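Agrobacterium tumefaciens DPS (Agrobacterium tumefaciens, PDB 1O9R) stores iron in a hollow twelve-subunit shell, oxidising Fe(II) with hydrogen peroxide and so protecting DNA from oxidative damage without binding it. Local coordinates at residues A[35-40]-A[54-59]; A[109-114]-A[153-158]; A[31-36]-A[60-65]; A[41-46]-A[101-106]; A[25-30]-A[88-93]. All coordinates share one frame; numbering follows the deposited sequence.

In the fold
Contacts 1 and 3 join the same two helices, 12-42 and 48-75, at successive levels and share V35 and T36. Contact 3 is almost purely apolar, whereas contact 1 adds a salt bridge beside the iron-binding H40. Contact 2 pairs the other two long helices, 103-130 and 134-156, also in the buried interior and without a hydrogen bond between its segments; Y114 ties it to contact 1 through T36. Contact 4, farthest from the chain centre but buried by other subunits, bridges the chain just after helix 12-42 to the start of helix 103-130 by backbone bonds. Contact 5, partly buried, ties helix 12-42 to the turn after helix 84-90 through a serine hydroxyl and a water.

Contact 1: residues A[35-40]-A[54-59]; sequences VTKQAH and LLDTFR
T36 presses its methyl CG2 to within 3.1 Å of L55 O, and this is the tight side of the contact. CG2 stands anti to the backbone N (the OG1 torsion is -62°), which turns OG1 away to L32 O and the hydroxyl of Y114. One turn further along, L55 CD1 lies 3.7 Å from H40 N and reaches A39 CB at 4.2 Å, filling the seam between the antiparallel segments 35-40 and 54-59, whose axes come within 9.1 Å. The other flank, where D56 and R59 are partly exposed, is polar. K37 NZ forms a salt bridge with D56 OD2 at 2.6 Å, approaching from above the carboxylate plane, 40° out of it. That same OD2 sits over one face of the H40 imidazole, offset toward the rim and 3.0 Å from H40 CE1, with ring and carboxylate planes 39° apart. R59 crosses K37, its NH2 3.4 Å from K37 CG, while its NE pairs with D63. H40, an iron-binding residue, has its ND1 bonded to H52 O. K37 NZ also bridges to D67 of the second subunit, a probable iron-binding residue, putting one ammonium between acids of two chains across the two-fold interface where the ferroxidase centres lie.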
# COMPACT_ATOMS: atom_id res chain seq x y z
N VAL A 35 -22.24 -13.98 18.77
CA VAL A 35 -23.58 -13.72 18.27
C VAL A 35 -23.54 -13.08 16.90
O VAL A 35 -24.35 -13.36 16.00
CB VAL A 35 -24.26 -12.75 19.30
CG1 VAL A 35 -25.35 -11.98 18.67
CG2 VAL A 35 -24.78 -13.59 20.49
N THR A 36 -22.62 -12.12 16.71
CA THR A 36 -22.53 -11.37 15.47
C THR A 36 -22.26 -12.29 14.28
O THR A 36 -22.93 -12.11 13.25
CB THR A 36 -21.44 -10.30 15.65
OG1 THR A 36 -21.86 -9.40 16.72
CG2 THR A 36 -21.25 -9.45 14.43
N LYS A 37 -21.32 -13.22 14.46
CA LYS A 37 -21.04 -14.16 13.38
C LYS A 37 -22.19 -15.18 13.22
O LYS A 37 -22.55 -15.51 12.10
CB LYS A 37 -19.72 -14.88 13.62
CG LYS A 37 -18.48 -14.04 13.24
CD LYS A 37 -18.32 -14.04 11.70
CE LYS A 37 -17.03 -13.29 11.35
NZ LYS A 37 -16.87 -13.44 9.84
N GLN A 38 -22.82 -15.61 14.33
CA GLN A 38 -23.96 -16.54 14.25
C GLN A 38 -25.02 -15.95 13.35
O GLN A 38 -25.60 -16.62 12.46
CB GLN A 38 -24.45 -16.80 15.69
CG GLN A 38 -25.76 -17.65 15.67
CD GLN A 38 -25.49 -19.05 15.22
OE1 GLN A 38 -26.45 -19.72 14.72
NE2 GLN A 38 -24.34 -19.59 15.30
N ALA A 39 -25.36 -14.66 13.53
CA ALA A 39 -26.38 -14.01 12.71
C ALA A 39 -25.88 -13.83 11.30
O ALA A 39 -26.57 -14.19 10.33
CB ALA A 39 -26.67 -12.63 13.32
N HIS A 40 -24.64 -13.39 11.12
CA HIS A 40 -24.07 -13.16 9.80
C HIS A 40 -24.13 -14.38 8.90
O HIS A 40 -24.48 -14.24 7.68
CB HIS A 40 -22.64 -12.70 10.04
CG HIS A 40 -21.60 -12.97 9.01
ND1 HIS A 40 -21.19 -12.01 8.08
CD2 HIS A 40 -20.80 -14.06 8.80
CE1 HIS A 40 -20.17 -12.48 7.37
NE2 HIS A 40 -19.96 -13.73 7.78
N LEU A 54 -21.73 -5.94 6.87
CA LEU A 54 -21.62 -4.98 8.01
C LEU A 54 -21.32 -5.73 9.28
O LEU A 54 -20.51 -5.33 10.11
CB LEU A 54 -22.93 -4.23 8.08
CG LEU A 54 -23.07 -3.25 9.27
CD1 LEU A 54 -22.03 -2.15 9.20
CD2 LEU A 54 -24.49 -2.71 9.39
N LEU A 55 -21.96 -6.87 9.50
CA LEU A 55 -21.74 -7.65 10.71
C LEU A 55 -20.28 -8.09 10.80
O LEU A 55 -19.78 -8.25 11.93
CB LEU A 55 -22.68 -8.86 10.78
CG LEU A 55 -24.15 -8.44 10.91
CD1 LEU A 55 -25.05 -9.69 10.87
CD2 LEU A 55 -24.36 -7.70 12.24
N ASP A 56 -19.55 -8.30 9.69
CA ASP A 56 -18.12 -8.62 9.86
C ASP A 56 -17.33 -7.42 10.35
O ASP A 56 -16.39 -7.58 11.15
CB ASP A 56 -17.63 -9.08 8.47
CG ASP A 56 -17.74 -10.55 8.24
OD1 ASP A 56 -17.44 -10.94 7.06
OD2 ASP A 56 -18.12 -11.28 9.16
N THR A 57 -17.71 -6.20 9.92
CA THR A 57 -17.01 -5.01 10.45
C THR A 57 -17.28 -4.92 11.96
O THR A 57 -16.36 -4.60 12.74
CB THR A 57 -17.52 -3.73 9.77
OG1 THR A 57 -17.23 -3.86 8.36
CG2 THR A 57 -16.87 -2.50 10.38
N PHE A 58 -18.50 -5.21 12.43
CA PHE A 58 -18.77 -5.13 13.86
C PHE A 58 -17.98 -6.19 14.58
O PHE A 58 -17.47 -5.92 15.69
CB PHE A 58 -20.27 -5.42 14.09
CG PHE A 58 -21.19 -4.33 13.64
CD1 PHE A 58 -22.55 -4.60 13.85
CD2 PHE A 58 -20.76 -3.11 13.13
CE1 PHE A 58 -23.47 -3.64 13.44
CE2 PHE A 58 -21.72 -2.17 12.78
CZ PHE A 58 -23.05 -2.44 12.94
N ARG A 59 -17.80 -7.39 14.02
CA ARG A 59 -17.04 -8.43 14.68
C ARG A 59 -15.59 -8.00 14.89
O ARG A 59 -15.05 -8.15 15.99
CB ARG A 59 -17.16 -9.78 13.98
CG ARG A 59 -16.20 -10.82 14.56
CD ARG A 59 -16.51 -11.18 16.05
NE ARG A 59 -15.52 -12.19 16.41
CZ ARG A 59 -15.69 -13.52 16.36
NH1 ARG A 59 -14.61 -14.34 16.51
NH2 ARG A 59 -16.89 -14.06 16.20

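Contact 2: residues A[109-114]-A[153-158]; sequences ALIERY and FLEAHV
I111 and L154 bring helix 103-130 together with the C-terminal end of helix 134-156 and the residues after it, their CA atoms 6.3 Å apart, the closest such pair between 109-114 and 153-158. Their side chains slide past each other in opposite directions, I111 CG1 lying 3.6 Å from L154 CB. With CG1 anti to the carbonyl carbon (chi1 -73°) and CG2 anti to the backbone N, the two branches of the isoleucine go to different partners. Beyond CG1, CD1 meets V158 CG2 tip to tip at 3.8 Å, while CG2 rests against the carboxylate end of E155, 3.7 Å from OE1. L154 CD1 stands over one face of the Y114 ring, offset toward the rim and 3.6 Å from CG. This is a CH-pi contact, 22° off the ring normal, with the leucine crossing the tyrosine at about a right angle. The same methyl also touches L110 CB at 4.1 Å. The polar ends of Y114 and E155 find their partners elsewhere. Y114 OH bonds to T36 OG1 on helix 12-42, and E155 to T6 and K7 of a fourth subunit. These helices belong to the ferritin-like four-helix bundle. With no hydrogen bond between the two segments, their cohesion here comes from methyl and ring contacts, while the tyrosine and glutamate ends carry polar links to a further helix and to another chain.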
# COMPACT_ATOMS: atom_id res chain seq x y z
N ALA A 109 -32.95 -9.42 17.21
CA ALA A 109 -32.17 -10.17 18.18
C ALA A 109 -30.79 -9.49 18.46
O ALA A 109 -30.33 -9.41 19.60
CB ALA A 109 -32.02 -11.64 17.75
N LEU A 110 -30.23 -8.99 17.35
CA LEU A 110 -28.96 -8.27 17.50
C LEU A 110 -29.17 -6.94 18.23
O LEU A 110 -28.34 -6.58 19.07
CB LEU A 110 -28.39 -7.99 16.09
CG LEU A 110 -27.84 -9.22 15.37
CD1 LEU A 110 -27.70 -8.91 13.89
CD2 LEU A 110 -26.52 -9.67 15.99
N ILE A 111 -30.23 -6.23 17.91
CA ILE A 111 -30.49 -4.93 18.57
C ILE A 111 -30.64 -5.12 20.08
O ILE A 111 -30.11 -4.37 20.87
CB ILE A 111 -31.73 -4.27 17.98
CG1 ILE A 111 -31.39 -3.72 16.57
CG2 ILE A 111 -32.27 -3.13 18.88
CD1 ILE A 111 -32.60 -3.44 15.70
N GLU A 112 -31.32 -6.24 20.50
CA GLU A 112 -31.44 -6.42 21.94
C GLU A 112 -30.08 -6.60 22.61
O GLU A 112 -29.84 -6.06 23.69
CB GLU A 112 -32.35 -7.62 22.26
CG GLU A 112 -33.82 -7.39 21.95
CD GLU A 112 -34.72 -8.52 22.44
OE1 GLU A 112 -34.25 -9.55 23.02
OE2 GLU A 112 -35.95 -8.32 22.22
N ARG A 113 -29.22 -7.39 21.96
CA ARG A 113 -27.92 -7.75 22.60
C ARG A 113 -26.97 -6.58 22.49
O ARG A 113 -26.18 -6.36 23.42
CB ARG A 113 -27.44 -9.10 22.05
CG ARG A 113 -28.38 -10.22 22.56
CD ARG A 113 -28.16 -11.50 21.74
NE ARG A 113 -29.06 -12.57 22.26
CZ ARG A 113 -30.35 -12.63 21.96
NH1 ARG A 113 -30.99 -11.77 21.22
NH2 ARG A 113 -31.12 -13.64 22.50
N TYR A 114 -26.90 -5.97 21.31
CA TYR A 114 -26.05 -4.80 21.18
C TYR A 114 -26.48 -3.69 22.13
O TYR A 114 -25.63 -3.00 22.71
CB TYR A 114 -26.07 -4.24 19.71
CG TYR A 114 -24.98 -4.90 18.86
CD1 TYR A 114 -23.87 -4.12 18.52
CD2 TYR A 114 -25.12 -6.17 18.39
CE1 TYR A 114 -22.88 -4.75 17.71
CE2 TYR A 114 -24.15 -6.81 17.64
CZ TYR A 114 -23.05 -6.04 17.32
OH TYR A 114 -22.02 -6.64 16.57
N PHE A 153 -26.57 1.86 13.73
CA PHE A 153 -26.63 1.23 12.38
C PHE A 153 -27.64 0.09 12.34
O PHE A 153 -28.40 -0.00 11.34
CB PHE A 153 -25.24 0.69 12.02
CG PHE A 153 -24.29 1.69 11.42
CD1 PHE A 153 -23.06 1.22 10.95
CD2 PHE A 153 -24.48 3.04 11.35
CE1 PHE A 153 -22.14 2.04 10.29
CE2 PHE A 153 -23.60 3.91 10.73
CZ PHE A 153 -22.42 3.42 10.21
N LEU A 154 -27.72 -0.74 13.37
CA LEU A 154 -28.73 -1.80 13.40
C LEU A 154 -30.15 -1.25 13.46
O LEU A 154 -31.03 -1.60 12.66
CB LEU A 154 -28.49 -2.73 14.59
CG LEU A 154 -27.18 -3.54 14.52
CD1 LEU A 154 -26.89 -4.17 15.87
CD2 LEU A 154 -27.33 -4.64 13.42
N GLU A 155 -30.35 -0.31 14.41
CA GLU A 155 -31.71 0.21 14.60
C GLU A 155 -32.17 1.02 13.40
O GLU A 155 -33.42 1.00 13.07
CB GLU A 155 -31.71 1.11 15.86
CG GLU A 155 -31.62 0.28 17.12
CD GLU A 155 -31.61 1.13 18.40
OE1 GLU A 155 -32.14 0.57 19.40
OE2 GLU A 155 -31.12 2.27 18.41
N ALA A 156 -31.28 1.68 12.68
CA ALA A 156 -31.66 2.45 11.53
C ALA A 156 -32.20 1.59 10.37
O ALA A 156 -32.92 2.14 9.54
CB ALA A 156 -30.55 3.34 10.99
N HIS A 157 -32.00 0.29 10.44
CA HIS A 157 -32.58 -0.60 9.43
C HIS A 157 -34.03 -0.93 9.78
O HIS A 157 -34.73 -1.37 8.85
CB HIS A 157 -31.81 -1.93 9.38
CG HIS A 157 -30.51 -1.89 8.66
ND1 HIS A 157 -29.30 -1.53 9.24
CD2 HIS A 157 -30.22 -2.18 7.36
CE1 HIS A 157 -28.36 -1.56 8.30
NE2 HIS A 157 -28.87 -1.97 7.15
N VAL A 158 -34.48 -0.69 11.00
CA VAL A 158 -35.85 -1.11 11.36
C VAL A 158 -36.66 0.10 11.81
O VAL A 158 -37.90 -0.05 11.86
CB VAL A 158 -35.88 -2.17 12.47
CG1 VAL A 158 -35.05 -3.40 12.09
CG2 VAL A 158 -35.38 -1.67 13.85

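Contact 3: residues A[31-36]-A[60-65]; sequences DLALVT and TQLDNH
L62 CD1 is the atom on which most of this contact turns. It comes 3.6 Å from T36 OG1, 3.8 Å from A33 CA and 3.9 Å from L32 CG, lodging among three residues of the opposing helix. With CG anti to the carbonyl carbon (chi1 -72°), L62 carries its methyls to that helix. The leucine crosses L32 at about a right angle, and its second methyl, CD2, meets L32 CD2 at 4.0 Å. The one side-chain atom of A33, CB, lies 4.2 Å from L62 CB; the small residue marks the closest CA pair of the two segments. Segments 31-36 of helix 12-42 and 60-65 of helix 48-75 run antiparallel, their axes approaching to 9.3 Å at a crossing angle of -164°, as neighbours do in the ferritin-like four-helix bundle. Further out, the bond from T36 OG1 to L32 O measures 2.7 Å. That carbonyl also accepts from T36 N, and the two donors reach it from opposite faces of its plane. On the flank, D63, salt-bridged to R59, brings OD2 4.3 Å from A33 CB, and R59 NH2 bonds to A33 O. Y114 of helix 103-130 packs against both L32 and L62.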
# COMPACT_ATOMS: atom_id res chain seq x y z
N ASP A 31 -19.28 -12.86 24.04
CA ASP A 31 -20.55 -13.49 23.60
C ASP A 31 -21.11 -12.71 22.44
O ASP A 31 -21.56 -13.29 21.43
CB ASP A 31 -21.45 -13.53 24.85
CG ASP A 31 -22.77 -14.23 24.63
OD1 ASP A 31 -23.14 -14.66 23.53
OD2 ASP A 31 -23.54 -14.39 25.60
N LEU A 32 -21.12 -11.36 22.52
CA LEU A 32 -21.66 -10.59 21.40
C LEU A 32 -20.86 -10.81 20.12
O LEU A 32 -21.48 -10.80 19.05
CB LEU A 32 -21.66 -9.07 21.79
CG LEU A 32 -22.53 -8.22 20.85
CD1 LEU A 32 -24.00 -8.60 21.08
CD2 LEU A 32 -22.35 -6.75 21.18
N ALA A 33 -19.54 -11.01 20.25
CA ALA A 33 -18.76 -11.29 19.03
C ALA A 33 -19.24 -12.61 18.43
O ALA A 33 -19.36 -12.71 17.19
CB ALA A 33 -17.28 -11.37 19.40
N LEU A 34 -19.51 -13.65 19.25
CA LEU A 34 -19.99 -14.93 18.70
C LEU A 34 -21.38 -14.75 18.12
O LEU A 34 -21.66 -15.33 17.04
CB LEU A 34 -20.05 -15.99 19.83
CG LEU A 34 -18.68 -16.31 20.44
CD1 LEU A 34 -18.86 -17.35 21.57
CD2 LEU A 34 -17.68 -16.83 19.41
N VAL A 35 -22.24 -13.98 18.77
CA VAL A 35 -23.58 -13.72 18.27
C VAL A 35 -23.54 -13.08 16.90
O VAL A 35 -24.35 -13.36 16.00
CB VAL A 35 -24.26 -12.75 19.30
CG1 VAL A 35 -25.35 -11.98 18.67
CG2 VAL A 35 -24.78 -13.59 20.49
N THR A 36 -22.62 -12.12 16.71
CA THR A 36 -22.53 -11.37 15.47
C THR A 36 -22.26 -12.29 14.28
O THR A 36 -22.93 -12.11 13.25
CB THR A 36 -21.44 -10.30 15.65
OG1 THR A 36 -21.86 -9.40 16.72
CG2 THR A 36 -21.25 -9.45 14.43
N THR A 60 -15.01 -7.37 13.87
CA THR A 60 -13.60 -6.89 14.00
C THR A 60 -13.56 -5.87 15.13
O THR A 60 -12.62 -5.90 15.94
CB THR A 60 -13.21 -6.17 12.67
OG1 THR A 60 -13.15 -7.26 11.71
CG2 THR A 60 -11.79 -5.61 12.86
N GLN A 61 -14.53 -4.95 15.23
CA GLN A 61 -14.44 -3.97 16.32
C GLN A 61 -14.61 -4.58 17.69
O GLN A 61 -13.94 -4.20 18.64
CB GLN A 61 -15.55 -2.91 16.11
CG GLN A 61 -15.34 -2.11 14.84
CD GLN A 61 -16.50 -1.18 14.52
OE1 GLN A 61 -17.48 -1.04 15.24
NE2 GLN A 61 -16.39 -0.54 13.36
N LEU A 62 -15.50 -5.58 17.83
CA LEU A 62 -15.70 -6.25 19.11
C LEU A 62 -14.44 -7.03 19.46
O LEU A 62 -14.04 -7.11 20.63
CB LEU A 62 -16.89 -7.23 19.01
CG LEU A 62 -18.26 -6.55 18.92
CD1 LEU A 62 -19.37 -7.57 18.63
CD2 LEU A 62 -18.58 -5.76 20.21
N ASP A 63 -13.76 -7.60 18.46
CA ASP A 63 -12.49 -8.27 18.78
C ASP A 63 -11.49 -7.26 19.33
O ASP A 63 -10.76 -7.60 20.31
CB ASP A 63 -11.88 -8.86 17.49
CG ASP A 63 -12.65 -10.04 16.92
OD1 ASP A 63 -12.35 -10.31 15.71
OD2 ASP A 63 -13.46 -10.64 17.64
N ASN A 64 -11.41 -6.09 18.76
CA ASN A 64 -10.41 -5.12 19.18
C ASN A 64 -10.75 -4.54 20.56
O ASN A 64 -9.85 -4.49 21.42
CB ASN A 64 -10.34 -4.01 18.12
CG ASN A 64 -9.60 -4.51 16.85
OD1 ASN A 64 -8.88 -5.52 16.86
ND2 ASN A 64 -9.89 -3.75 15.82
N HIS A 65 -12.04 -4.24 20.81
CA HIS A 65 -12.38 -3.77 22.16
C HIS A 65 -12.21 -4.85 23.21
O HIS A 65 -11.80 -4.54 24.33
CB HIS A 65 -13.78 -3.14 22.17
CG HIS A 65 -13.77 -1.87 21.39
ND1 HIS A 65 -13.00 -0.80 21.73
CD2 HIS A 65 -14.45 -1.49 20.28
CE1 HIS A 65 -13.19 0.17 20.84
NE2 HIS A 65 -14.07 -0.22 19.93

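Contact 4: residues A[41-46]-A[101-106]; sequences WNLKGP and YKIHDH
K44 meets K102 in a single beta bridge of parallel pattern, their CA atoms 5.3 Å apart. K44 N gives its hydrogen to Y101 O at 2.9 Å, from above the carbonyl plane, and a weak bond of 3.3 Å returns from I103 N to K44 O. Beyond the bridge, G45 adopts a phi of 143°, a backbone shape that itself calls for glycine, and its O lies 3.8 Å from I103 CD1. K102 is the N-cap of helix 103-130, so the bridge holds the chain that leaves helix 12-42 against the very start of another bundle helix. Next to the bridge, L43 CD2 comes obliquely against the H106 imidazole, 3.7 Å from CG, and L43 CB touches I103 CG1 at 3.9 Å. H106 ND1 bonds to Y96 OH. Elsewhere in the contact, K44 and Y101 lie side by side, pointing the same way; K44 CG, anti to the carbonyl carbon (chi1 -49°), meets Y101 CB at 3.5 Å. Their polar ends go to other chains: K44 NZ to Q159 of a fifth subunit, Y101 OH to T79 of the second subunit.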
# COMPACT_ATOMS: atom_id res chain seq x y z
N TRP A 41 -23.85 -15.58 9.42
CA TRP A 41 -23.88 -16.75 8.53
C TRP A 41 -25.28 -17.13 8.09
O TRP A 41 -25.47 -17.68 6.99
CB TRP A 41 -23.30 -17.98 9.27
CG TRP A 41 -21.86 -17.88 9.60
CD1 TRP A 41 -20.86 -17.45 8.77
CD2 TRP A 41 -21.21 -18.17 10.84
NE1 TRP A 41 -19.64 -17.47 9.41
CE2 TRP A 41 -19.84 -17.90 10.70
CE3 TRP A 41 -21.71 -18.66 12.05
CZ2 TRP A 41 -18.93 -18.13 11.75
CZ3 TRP A 41 -20.79 -18.86 13.09
CH2 TRP A 41 -19.42 -18.57 12.91
N ASN A 42 -26.26 -16.91 8.96
CA ASN A 42 -27.60 -17.46 8.79
C ASN A 42 -28.66 -16.51 8.34
O ASN A 42 -29.88 -16.82 8.30
CB ASN A 42 -28.04 -18.14 10.12
CG ASN A 42 -27.17 -19.34 10.46
OD1 ASN A 42 -27.15 -20.31 9.67
ND2 ASN A 42 -26.40 -19.34 11.55
N LEU A 43 -28.30 -15.31 7.91
CA LEU A 43 -29.21 -14.31 7.39
C LEU A 43 -29.79 -14.75 6.08
O LEU A 43 -29.06 -15.23 5.20
CB LEU A 43 -28.43 -13.00 6.95
CG LEU A 43 -27.67 -12.31 8.06
CD1 LEU A 43 -26.92 -11.08 7.48
CD2 LEU A 43 -28.54 -11.84 9.22
N LYS A 44 -31.11 -14.53 5.92
CA LYS A 44 -31.72 -14.84 4.61
C LYS A 44 -32.70 -13.73 4.27
O LYS A 44 -33.49 -13.40 5.16
CB LYS A 44 -32.60 -16.09 4.70
CG LYS A 44 -32.09 -17.37 5.34
CD LYS A 44 -31.01 -17.95 4.40
CE LYS A 44 -30.48 -19.26 5.04
NZ LYS A 44 -29.27 -19.66 4.20
N GLY A 45 -32.69 -13.21 3.07
CA GLY A 45 -33.70 -12.20 2.66
C GLY A 45 -33.06 -11.18 1.77
O GLY A 45 -31.84 -11.15 1.53
N PRO A 46 -33.80 -10.19 1.28
CA PRO A 46 -33.38 -9.22 0.29
C PRO A 46 -32.23 -8.29 0.64
O PRO A 46 -31.53 -7.83 -0.26
CB PRO A 46 -34.67 -8.47 -0.04
CG PRO A 46 -35.77 -9.41 0.29
CD PRO A 46 -35.31 -10.22 1.48
N TYR A 101 -34.01 -16.89 10.66
CA TYR A 101 -33.39 -16.70 9.35
C TYR A 101 -33.73 -15.39 8.74
O TYR A 101 -32.87 -14.66 8.22
CB TYR A 101 -33.82 -17.86 8.36
CG TYR A 101 -33.41 -19.19 8.97
CD1 TYR A 101 -34.38 -19.96 9.71
CD2 TYR A 101 -32.14 -19.66 8.97
CE1 TYR A 101 -34.00 -21.11 10.30
CE2 TYR A 101 -31.76 -20.83 9.59
CZ TYR A 101 -32.70 -21.58 10.28
OH TYR A 101 -32.33 -22.74 10.88
N LYS A 102 -34.99 -14.94 8.78
CA LYS A 102 -35.34 -13.64 8.24
C LYS A 102 -34.40 -12.56 8.81
O LYS A 102 -34.26 -12.48 10.02
CB LYS A 102 -36.79 -13.25 8.63
CG LYS A 102 -37.71 -14.21 7.84
CD LYS A 102 -39.10 -13.64 7.66
CE LYS A 102 -40.01 -13.88 8.84
NZ LYS A 102 -41.39 -13.43 8.41
N ILE A 103 -34.03 -11.64 7.91
CA ILE A 103 -33.08 -10.59 8.41
C ILE A 103 -33.73 -9.72 9.50
O ILE A 103 -33.01 -9.36 10.40
CB ILE A 103 -32.56 -9.79 7.24
CG1 ILE A 103 -31.62 -10.81 6.52
CG2 ILE A 103 -31.79 -8.55 7.68
CD1 ILE A 103 -31.21 -10.34 5.16
N HIS A 104 -35.02 -9.42 9.33
CA HIS A 104 -35.62 -8.60 10.41
C HIS A 104 -35.51 -9.32 11.74
O HIS A 104 -35.37 -8.63 12.75
CB HIS A 104 -37.11 -8.37 10.05
CG HIS A 104 -37.74 -7.20 10.75
ND1 HIS A 104 -38.79 -6.54 10.15
CD2 HIS A 104 -37.47 -6.60 11.90
CE1 HIS A 104 -39.15 -5.53 10.96
NE2 HIS A 104 -38.37 -5.54 12.04
N ASP A 105 -35.68 -10.65 11.81
CA ASP A 105 -35.62 -11.38 13.07
C ASP A 105 -34.21 -11.35 13.67
O ASP A 105 -34.03 -11.14 14.87
CB ASP A 105 -36.13 -12.83 12.92
CG ASP A 105 -37.62 -12.97 12.64
OD1 ASP A 105 -38.28 -12.03 13.04
OD2 ASP A 105 -37.95 -14.01 12.04
N HIS A 106 -33.19 -11.41 12.78
CA HIS A 106 -31.82 -11.28 13.30
C HIS A 106 -31.58 -9.86 13.72
O HIS A 106 -30.92 -9.73 14.75
CB HIS A 106 -30.84 -11.65 12.14
CG HIS A 106 -30.60 -13.12 11.99
ND1 HIS A 106 -29.93 -13.93 12.88
CD2 HIS A 106 -31.03 -13.96 10.99
CE1 HIS A 106 -29.92 -15.20 12.46
NE2 HIS A 106 -30.61 -15.22 11.32

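Contact 5: residues A[25-30]-A[88-93]; sequences SLASVI and SSTTKL
The ST turn that follows helix 84-90 docks on S28 of helix 12-42. T91, the first residue past the helix, has OG1 anti to its backbone N (chi1 -178°), and that oxygen accepts from L93 N at 3.1 Å while also bonding to D31. The turn presents K92 N to S28 OG, 3.0 Å away in a nearly straight bond of 164°. Having accepted this hydrogen, S28 OG donates its own to a water at 2.7 Å. The water in turn donates to T90 O at 2.8 Å, closing a second, indirect path between the segments. Beside these polar links, A27 CB packs on T90 CB at 3.5 Å, and L93 CD1 rests 3.8 Å from S28 O. The end of the short helix 84-90 and its turn pack against helix 12-42; L93 then reaches E116 and V117 of helix 103-130, while T91 packs on L84 of the second subunit.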
# COMPACT_ATOMS: atom_id res chain seq x y z
N SER A 25 -17.42 -7.16 31.70
CA SER A 25 -17.66 -6.66 30.35
C SER A 25 -17.04 -7.57 29.29
O SER A 25 -17.69 -7.76 28.25
CB SER A 25 -17.01 -5.28 30.20
OG SER A 25 -17.71 -4.31 31.00
N LEU A 26 -15.85 -8.11 29.55
CA LEU A 26 -15.21 -8.96 28.54
C LEU A 26 -16.09 -10.13 28.16
O LEU A 26 -16.18 -10.50 27.01
CB LEU A 26 -13.88 -9.45 29.13
CG LEU A 26 -13.06 -10.41 28.24
CD1 LEU A 26 -12.69 -9.69 26.95
CD2 LEU A 26 -11.81 -10.88 28.99
N ALA A 27 -16.75 -10.73 29.17
CA ALA A 27 -17.56 -11.94 28.87
C ALA A 27 -18.73 -11.59 27.95
O ALA A 27 -19.02 -12.36 27.01
CB ALA A 27 -18.13 -12.53 30.19
N SER A 28 -19.42 -10.49 28.19
CA SER A 28 -20.53 -10.12 27.29
C SER A 28 -20.06 -9.65 25.94
O SER A 28 -20.79 -9.83 24.95
CB SER A 28 -21.42 -9.08 27.97
OG SER A 28 -22.18 -9.68 29.03
N VAL A 29 -18.88 -9.03 25.86
CA VAL A 29 -18.35 -8.59 24.54
C VAL A 29 -17.93 -9.82 23.75
O VAL A 29 -18.22 -9.88 22.53
CB VAL A 29 -17.12 -7.69 24.80
CG1 VAL A 29 -16.30 -7.48 23.50
CG2 VAL A 29 -17.53 -6.31 25.37
N ILE A 30 -17.29 -10.82 24.36
CA ILE A 30 -16.99 -12.04 23.61
C ILE A 30 -18.27 -12.72 23.15
O ILE A 30 -18.38 -13.21 21.99
CB ILE A 30 -16.14 -13.01 24.43
CG1 ILE A 30 -14.75 -12.39 24.70
CG2 ILE A 30 -15.99 -14.38 23.78
CD1 ILE A 30 -13.90 -13.09 25.78
N SER A 88 -19.39 -18.41 29.42
CA SER A 88 -20.69 -19.00 29.76
C SER A 88 -21.12 -18.60 31.18
O SER A 88 -22.35 -18.38 31.31
CB SER A 88 -20.48 -20.51 29.70
OG SER A 88 -20.37 -20.98 28.35
N SER A 89 -20.23 -18.60 32.14
CA SER A 89 -20.67 -18.28 33.53
C SER A 89 -20.92 -16.82 33.74
O SER A 89 -21.58 -16.44 34.73
CB SER A 89 -19.67 -18.88 34.52
OG SER A 89 -18.45 -18.14 34.47
N THR A 90 -20.41 -15.91 32.89
CA THR A 90 -20.41 -14.48 33.18
C THR A 90 -21.17 -13.59 32.26
O THR A 90 -21.55 -12.48 32.63
CB THR A 90 -18.91 -14.07 33.26
OG1 THR A 90 -18.21 -14.94 34.20
CG2 THR A 90 -18.74 -12.62 33.75
N THR A 91 -21.48 -14.11 31.07
CA THR A 91 -22.24 -13.30 30.11
C THR A 91 -23.59 -12.85 30.64
O THR A 91 -24.20 -13.62 31.39
CB THR A 91 -22.41 -14.01 28.74
OG1 THR A 91 -23.11 -13.14 27.87
CG2 THR A 91 -23.20 -15.34 28.92
N LYS A 92 -24.03 -11.67 30.24
CA LYS A 92 -25.37 -11.17 30.60
C LYS A 92 -26.34 -11.34 29.45
O LYS A 92 -27.53 -10.97 29.60
CB LYS A 92 -25.35 -9.70 31.02
CG LYS A 92 -24.57 -9.45 32.30
CD LYS A 92 -24.64 -10.49 33.35
CE LYS A 92 -25.90 -10.91 34.03
NZ LYS A 92 -25.65 -11.89 35.14
N LEU A 93 -25.91 -11.92 28.31
CA LEU A 93 -26.79 -12.03 27.18
C LEU A 93 -27.58 -13.33 27.16
O LEU A 93 -27.05 -14.36 27.54
CB LEU A 93 -25.96 -11.98 25.86
CG LEU A 93 -25.04 -10.75 25.82
CD1 LEU A 93 -24.42 -10.80 24.42
CD2 LEU A 93 -25.82 -9.45 26.01
O HOH W 1 -21.05 -9.96 31.46